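Local coordinates for protein N(G),N(G)-dimethylarginine dimethylaminohydrolase (Pseudomonas aeruginosa, PDB 1H70) that hydrolyses methylated arginines such as N(omega),N(omega)-dimethyl-L-arginine to L-citrulline and an amine, removing inhibitors of nitric oxide synthase, at residues A[222-225]-A[226-230]; A[135-138]-A[139-143]. The protein carries 1 engineered substitution. One frame throughout, in Å; residues are numbered along the deposited sequence.

Contact 1 (A[222-225]-A[226-230])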
loop_
_atom_site.group_PDB
_atom_site.type_symbol
_atom_site.label_atom_id
_atom_site.label_comp_id
_atom_site.label_asym_id
_atom_site.label_seq_id
_atom_site.Cartn_x
_atom_site.Cartn_y
_atom_site.Cartn_z
ATOM N N THR A 222 1.352 4.596 -18.852
ATOM C CA THR A 222 0.803 5.010 -17.579
ATOM C C THR A 222 1.488 6.270 -17.083
ATOM O O THR A 222 0.853 7.187 -16.569
ATOM C CB THR A 222 0.979 3.878 -16.548
ATOM O OG1 THR A 222 0.191 2.746 -16.943
ATOM C CG2 THR A 222 0.457 4.347 -15.184
ATOM N N ARG A 223 2.802 6.339 -17.268
ATOM C CA ARG A 223 3.552 7.520 -16.869
ATOM C C ARG A 223 3.015 8.762 -17.577
ATOM O O ARG A 223 2.896 9.835 -16.988
ATOM C CB ARG A 223 5.034 7.299 -17.176
ATOM C CG ARG A 223 5.931 8.468 -16.841
ATOM C CD ARG A 223 6.198 9.274 -18.092
ATOM N NE ARG A 223 6.371 10.701 -17.884
ATOM C CZ ARG A 223 7.341 11.274 -17.183
ATOM N NH1 ARG A 223 8.257 10.540 -16.565
ATOM N NH2 ARG A 223 7.390 12.597 -17.092
ATOM N N GLU A 224 2.673 8.624 -18.852
ATOM C CA GLU A 224 2.140 9.786 -19.580
ATOM C C GLU A 224 0.707 10.129 -19.160
ATOM O O GLU A 224 0.333 11.321 -19.102
ATOM C CB GLU A 224 2.268 9.574 -21.095
ATOM C CG GLU A 224 1.819 10.766 -21.929
ATOM C CD GLU A 224 2.656 12.021 -21.727
ATOM O OE1 GLU A 224 3.742 11.963 -21.113
ATOM O OE2 GLU A 224 2.218 13.094 -22.201
ATOM N N LYS A 225 -0.094 9.112 -18.853
ATOM C CA LYS A 225 -1.463 9.351 -18.396
ATOM C C LYS A 225 -1.450 10.140 -17.080
ATOM O O LYS A 225 -2.251 11.045 -16.885
ATOM C CB LYS A 225 -2.247 8.045 -18.302
ATOM C CG LYS A 225 -2.428 7.322 -19.634
ATOM C CD LYS A 225 -3.305 6.076 -19.500
ATOM C CE LYS A 225 -3.329 5.282 -20.803
ATOM N NZ LYS A 225 -4.718 4.871 -21.128
ATOM N N ILE A 226 -0.505 9.833 -16.188
ATOM C CA ILE A 226 -0.376 10.560 -14.917
ATOM C C ILE A 226 0.229 11.951 -15.099
ATOM O O ILE A 226 -0.287 12.954 -14.610
ATOM C CB ILE A 226 0.508 9.720 -13.958
ATOM C CG1 ILE A 226 -0.122 8.333 -13.829
ATOM C CG2 ILE A 226 0.647 10.404 -12.598
ATOM C CD1 ILE A 226 0.763 7.306 -13.113
ATOM N N ALA A 227 1.327 12.019 -15.836
ATOM C CA ALA A 227 2.022 13.279 -16.076
ATOM C C ALA A 227 1.124 14.381 -16.630
ATOM O O ALA A 227 1.171 15.546 -16.196
ATOM C CB ALA A 227 3.186 13.031 -17.077
ATOM N N ARG A 228 0.280 14.017 -17.587
ATOM C CA ARG A 228 -0.607 14.997 -18.199
ATOM C C ARG A 228 -1.631 15.569 -17.231
ATOM O O ARG A 228 -2.142 16.670 -17.431
ATOM C CB ARG A 228 -1.239 14.408 -19.447
ATOM C CG ARG A 228 -0.178 14.053 -20.471
ATOM C CD ARG A 228 -0.801 13.618 -21.779
ATOM N NE ARG A 228 -1.660 14.689 -22.281
ATOM C CZ ARG A 228 -1.188 15.723 -22.956
ATOM N NH1 ARG A 228 0.111 15.803 -23.192
ATOM N NH2 ARG A 228 -2.011 16.671 -23.384
ATOM N N LEU A 229 -1.910 14.858 -16.145
ATOM C CA LEU A 229 -2.844 15.370 -15.164
ATOM C C LEU A 229 -2.247 16.525 -14.355
ATOM O O LEU A 229 -3.001 17.303 -13.762
ATOM C CB LEU A 229 -3.377 14.242 -14.282
ATOM C CG LEU A 229 -4.351 13.344 -15.058
ATOM C CD1 LEU A 229 -4.408 11.958 -14.464
ATOM C CD2 LEU A 229 -5.726 13.982 -15.120
ATOM N N GLY A 230 -0.918 16.658 -14.336
ATOM C CA GLY A 230 -0.278 17.766 -13.649
ATOM C C GLY A 230 0.640 17.387 -12.503
ATOM O O GLY A 230 1.222 18.254 -11.852
#

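Contact 2 (A[135-138]-A[139-143])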
loop_
_atom_site.group_PDB
_atom_site.type_symbol
_atom_site.label_atom_id
_atom_site.label_comp_id
_atom_site.label_asym_id
_atom_site.label_seq_id
_atom_site.Cartn_x
_atom_site.Cartn_y
_atom_site.Cartn_z
ATOM N N ASN A 135 -10.572 -10.584 5.487
ATOM C CA ASN A 135 -11.902 -11.186 5.511
ATOM C C ASN A 135 -12.991 -10.191 5.931
ATOM O O ASN A 135 -12.709 -9.110 6.410
ATOM C CB ASN A 135 -11.910 -12.484 6.319
ATOM C CG ASN A 135 -11.689 -12.311 7.795
ATOM O OD1 ASN A 135 -11.794 -11.206 8.349
ATOM N ND2 ASN A 135 -11.400 -13.437 8.469
ATOM N N ALA A 136 -14.248 -10.556 5.691
ATOM C CA ALA A 136 -15.385 -9.700 6.003
ATOM C C ALA A 136 -15.473 -9.272 7.475
ATOM O O ALA A 136 -15.940 -8.181 7.786
ATOM C CB ALA A 136 -16.664 -10.434 5.590
ATOM N N GLU A 137 -15.054 -10.140 8.387
ATOM C CA GLU A 137 -15.080 -9.807 9.816
ATOM C C GLU A 137 -14.038 -8.727 10.097
ATOM O O GLU A 137 -14.293 -7.796 10.836
ATOM C CB GLU A 137 -14.815 -11.025 10.689
ATOM C CG GLU A 137 -14.565 -10.754 12.175
ATOM C CD GLU A 137 -15.691 -10.029 12.915
ATOM O OE1 GLU A 137 -16.840 -10.038 12.435
ATOM O OE2 GLU A 137 -15.432 -9.462 14.004
ATOM N N GLY A 138 -12.870 -8.853 9.465
ATOM C CA GLY A 138 -11.801 -7.867 9.616
ATOM C C GLY A 138 -12.239 -6.524 9.047
ATOM O O GLY A 138 -12.009 -5.459 9.639
ATOM N N ALA A 139 -12.841 -6.566 7.871
ATOM C CA ALA A 139 -13.374 -5.352 7.252
ATOM C C ALA A 139 -14.382 -4.706 8.175
ATOM O O ALA A 139 -14.401 -3.486 8.352
ATOM C CB ALA A 139 -14.035 -5.671 5.907
ATOM N N ARG A 140 -15.276 -5.518 8.738
ATOM C CA ARG A 140 -16.296 -5.022 9.663
ATOM C C ARG A 140 -15.677 -4.295 10.858
ATOM O O ARG A 140 -16.086 -3.200 11.202
ATOM C CB ARG A 140 -17.128 -6.197 10.173
ATOM C CG ARG A 140 -18.261 -5.798 11.133
ATOM C CD ARG A 140 -18.836 -6.976 11.899
ATOM N NE ARG A 140 -17.944 -7.447 12.951
ATOM C CZ ARG A 140 -17.794 -6.842 14.121
ATOM N NH1 ARG A 140 -18.460 -5.722 14.368
ATOM N NH2 ARG A 140 -16.977 -7.346 15.037
ATOM N N GLN A 141 -14.690 -4.932 11.493
ATOM C CA GLN A 141 -14.027 -4.348 12.642
ATOM C C GLN A 141 -13.375 -3.026 12.256
ATOM O O GLN A 141 -13.475 -2.054 12.995
ATOM C CB GLN A 141 -12.999 -5.326 13.205
ATOM C CG GLN A 141 -13.604 -6.404 14.064
ATOM C CD GLN A 141 -12.519 -7.280 14.636
ATOM O OE1 GLN A 141 -11.505 -6.771 15.097
ATOM N NE2 GLN A 141 -12.715 -8.595 14.575
ATOM N N MET A 142 -12.721 -2.991 11.098
ATOM C CA MET A 142 -12.070 -1.767 10.628
ATOM C C MET A 142 -13.091 -0.670 10.354
ATOM O O MET A 142 -12.896 0.487 10.729
ATOM C CB MET A 142 -11.225 -2.053 9.377
ATOM C CG MET A 142 -10.497 -0.815 8.846
ATOM S SD MET A 142 -9.167 -0.286 9.951
ATOM C CE MET A 142 -7.904 -1.527 9.595
ATOM N N ILE A 143 -14.197 -1.010 9.687
ATOM C CA ILE A 143 -15.190 0.048 9.408
ATOM C C ILE A 143 -15.739 0.616 10.725
ATOM O O ILE A 143 -15.928 1.834 10.850
ATOM C CB ILE A 143 -16.323 -0.467 8.484
ATOM C CG1 ILE A 143 -15.743 -0.644 7.063
ATOM C CG2 ILE A 143 -17.491 0.510 8.460
ATOM C CD1 ILE A 143 -16.554 -1.520 6.151
#

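Contact 1 (A[222-225]-A[226-230])
T222 and I226 meet one turn apart on the buried face of helix 220-227, the methyl CG2 of T222 lying 3.6 Å from CD1 of I226. The two side chains slant across each other. T222 chi1 of -65° sets OG1 beside the backbone N, where it is hydrogen-bonded to E200, and leaves CG2 anti to that N, pointing to I226. I226 continues the packing onto V213 and V233 of the strands before and after the helix, and its amide N donates to T222 O at 3.0 Å. A227 N and R228 N repeat the i to i+4 bond to R223 O and E224 O. Round the helix from this apolar patch lies a looser, charged side. E224 bends at chi2 (64°) toward R228, one turn on, and its OE2 comes within 3.1 Å of R228 CD, resting against the aliphatic part of that chain. The charged ends stay further apart: OE2 reaches R228 NH1 at 3.6 Å, near the guanidinium plane and at its edge, with carboxylate and guanidinium planes 40° apart. Nearby, R223 passes beside A227, its NE 4.0 Å from A227 CB, and has a weak, long ion pair with E235. A227 to G230 form a type I turn, G230 N bonding to A227 O, and G230 leaves helical angles with positive phi. The long E224-R228 salt bridge, partly exposed, probably adds mainly electrostatic attraction, while the backbone bonds and the buried methyls carry the close packing.

Contact 2 (A[135-138]-A[139-143])
The N-terminal turns of helix 136-148 open with an N-cap: N135 folds its side chain over the first turn so that OD1 accepts from G138 N at 2.8 Å, while its backbone O takes A139 N. OD1 also accepts from T113 N, tying the helix start to the loop between strands 105-107 and 119-122. On the flank beside residues 108-111 of that loop, E137 forms the centre of a three-residue polar cluster. Its CG is anti to the backbone N (chi1 169°) and the chain bends at chi2, bringing the carboxylate alongside R140. R140 grips it side-on, NE coming to OE1 from above the carboxylate plane at 2.9 Å and NH2 to OE2 at 2.8 Å, the two groups turned 37° apart. OE2 is met by NH2 on its syn side and by Q141 NE2 on its anti side, the latter at 2.9 Å; three bonds to two oxygens should limit rotation of the carboxylate. Q141 OE1 in turn accepts from E109 N. The face toward the sheet is apolar: A139 and I143 pack on I128 of strand 125-130 and V155 of strand 152-157, and M142 reaches I128, I108 and V114, seating the helix of this beta-alpha-beta unit against its two strands.

Overall arrangement
Contacts 1 and 2 both lie within the helix of a beta-alpha-beta unit, but in different units on opposite sides of the chain's centre, their nearest atoms about 26 Å apart. Both are partly buried: one helix face rests on the flanking strands and another carries the charged groups. They differ in position, since contact 2 sits at a helix start, with an asparagine cap, and contact 1 at a helix end, with a turn and a glycine. The acid–base pairs differ too: i to i+4 and long in 222-230, i to i+3, bidentate and backed by a glutamine in 135-143. Contact 1 lies away from the annotated sites, whereas the side chain of N135 is about 8 Å from that of R133, which lines the citrulline pocket.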